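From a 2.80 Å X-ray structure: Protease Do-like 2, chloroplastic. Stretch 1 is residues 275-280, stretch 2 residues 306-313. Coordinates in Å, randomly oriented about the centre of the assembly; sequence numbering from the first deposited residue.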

# COMPACT_ATOMS: atom_id res chain seq x y z
N THR B 275 48.67 17.90 -16.92
CA THR B 275 47.87 16.95 -17.70
C THR B 275 46.56 16.59 -17.01
O THR B 275 45.95 17.42 -16.34
CB THR B 275 48.64 15.65 -17.98
OG1 THR B 275 49.13 15.11 -16.75
CG2 THR B 275 49.80 15.91 -18.93
N ASN B 276 46.14 15.33 -17.16
CA ASN B 276 44.97 14.86 -16.44
C ASN B 276 45.37 13.75 -15.46
O ASN B 276 45.49 12.59 -15.84
CB ASN B 276 43.94 14.33 -17.43
CG ASN B 276 44.56 13.46 -18.51
OD1 ASN B 276 45.76 13.19 -18.49
ND2 ASN B 276 43.74 13.01 -19.47
N GLU B 277 45.50 14.12 -14.19
CA GLU B 277 45.90 13.19 -13.16
C GLU B 277 45.53 13.73 -11.79
O GLU B 277 45.39 14.94 -11.60
CB GLU B 277 47.41 12.96 -13.20
CG GLU B 277 47.87 11.91 -14.21
CD GLU B 277 49.30 11.46 -13.98
OE1 GLU B 277 49.96 12.04 -13.08
OE2 GLU B 277 49.76 10.54 -14.68
N GLY B 278 45.40 12.84 -10.82
CA GLY B 278 45.27 13.26 -9.45
C GLY B 278 43.89 13.45 -8.89
O GLY B 278 42.95 13.87 -9.57
N VAL B 279 43.78 13.17 -7.61
CA VAL B 279 42.57 13.41 -6.86
C VAL B 279 42.95 14.31 -5.68
O VAL B 279 44.03 14.18 -5.11
CB VAL B 279 41.96 12.08 -6.40
CG1 VAL B 279 41.49 11.31 -7.61
CG2 VAL B 279 42.97 11.25 -5.66
N LEU B 280 42.08 15.26 -5.34
CA LEU B 280 42.34 16.22 -4.27
C LEU B 280 41.97 15.68 -2.88
O LEU B 280 40.91 15.09 -2.69
CB LEU B 280 41.58 17.52 -4.54
CG LEU B 280 41.74 18.72 -3.59
CD1 LEU B 280 43.20 19.14 -3.45
CD2 LEU B 280 40.90 19.89 -4.09
N LEU B 306 52.32 3.87 -9.53
CA LEU B 306 51.26 3.81 -10.53
C LEU B 306 50.55 5.16 -10.53
O LEU B 306 50.20 5.68 -9.47
CB LEU B 306 50.27 2.68 -10.22
CG LEU B 306 50.80 1.24 -10.28
CD1 LEU B 306 49.83 0.27 -9.61
CD2 LEU B 306 51.08 0.82 -11.72
N HIS B 307 50.37 5.74 -11.70
CA HIS B 307 49.76 7.06 -11.79
C HIS B 307 48.25 7.02 -11.59
O HIS B 307 47.58 6.10 -12.05
CB HIS B 307 50.11 7.74 -13.12
CG HIS B 307 51.51 8.25 -13.18
ND1 HIS B 307 52.14 8.83 -12.10
CD2 HIS B 307 52.41 8.26 -14.19
CE1 HIS B 307 53.37 9.18 -12.45
NE2 HIS B 307 53.56 8.84 -13.71
N VAL B 308 47.73 8.03 -10.90
CA VAL B 308 46.32 8.14 -10.56
C VAL B 308 45.67 9.25 -11.38
O VAL B 308 46.16 10.39 -11.35
CB VAL B 308 46.15 8.45 -9.05
CG1 VAL B 308 44.83 9.08 -8.78
CG2 VAL B 308 46.34 7.20 -8.21
N GLY B 309 44.59 8.92 -12.09
CA GLY B 309 43.94 9.88 -12.99
C GLY B 309 43.01 10.93 -12.39
O GLY B 309 42.84 11.02 -11.18
N CYS B 310 42.40 11.73 -13.26
CA CYS B 310 41.35 12.69 -12.89
C CYS B 310 40.30 12.06 -11.96
O CYS B 310 40.06 12.53 -10.84
CB CYS B 310 40.66 13.25 -14.15
SG CYS B 310 41.62 14.49 -15.03
N GLU B 311 39.63 11.02 -12.44
CA GLU B 311 38.78 10.22 -11.59
C GLU B 311 39.72 9.36 -10.76
O GLU B 311 40.93 9.57 -10.76
CB GLU B 311 37.84 9.35 -12.43
CG GLU B 311 37.38 10.01 -13.74
CD GLU B 311 36.52 11.25 -13.53
OE1 GLU B 311 35.99 11.44 -12.42
OE2 GLU B 311 36.36 12.05 -14.49
N GLY B 312 39.20 8.40 -10.02
CA GLY B 312 40.07 7.68 -9.11
C GLY B 312 40.95 6.60 -9.71
O GLY B 312 41.73 5.98 -9.00
N THR B 313 40.84 6.35 -11.01
CA THR B 313 41.34 5.08 -11.53
C THR B 313 42.86 4.98 -11.68
O THR B 313 43.59 5.92 -11.37
CB THR B 313 40.63 4.67 -12.83
OG1 THR B 313 41.39 5.11 -13.97
CG2 THR B 313 39.23 5.27 -12.87

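This is a small, backbone-led contact, 377 Å² summed over both sides, in which two largely irregular segments are pinned by one main-chain hydrogen bond and packed around it by a few side chains, chiefly Glu-277, Cys-310 and Val-279. The bond runs from Gly-278 N to Val-308 O, short at 2.6 Å and with an N-H...O angle of 153°. Beside it the chains come very close: the CA atoms of Glu-277 and Gly-309 lie 3.9 Å apart, and Glu-277 CA sits 3.3 Å from Val-308 O.

Glycine stands on both sides of this close approach, but the geometry calls for it on one side only. At Gly-278, phi/psi of 93/147 would jam a CB against the carbonyl oxygen of the preceding residue, so the backbone alone calls for glycine. At Gly-309 a CB would point away from the other stretch, so this contact does not by itself require its absence. Nearby, Gly-278 O lies 3.4 Å from Cys-310 O; both are acceptors, and they are not hydrogen-bonded.

Val-279 supplies the apolar part. Its CB projects sideways, and with chi1 in m its CG1 meets Val-308 CG1 at 4.2 Å and also rests against main chain, 3.6 Å from Glu-311 O and 3.7 Å from Cys-310 O. A compact branched side chain fills this buried place without needing a polar partner. Cys-310 points away, yet its small, weakly polar side chain fits a buried place where SG lies 3.3 Å from Asn-276 CB, a tight contact.

Toward the more exposed end, the CA-to-CB bond of Glu-277 points away overall, though CB touches the other stretch; with chi1 m and chi2 t the end of the side chain comes nearer, with OE2 3.2 Å from His-307 CB and OE1 over one face of the imidazole. The CA-to-CB bond of His-307 points toward the first stretch. Within the second stretch, Gly-309 N bonds to Thr-313 O at 3.2 Å, closing the loop between them.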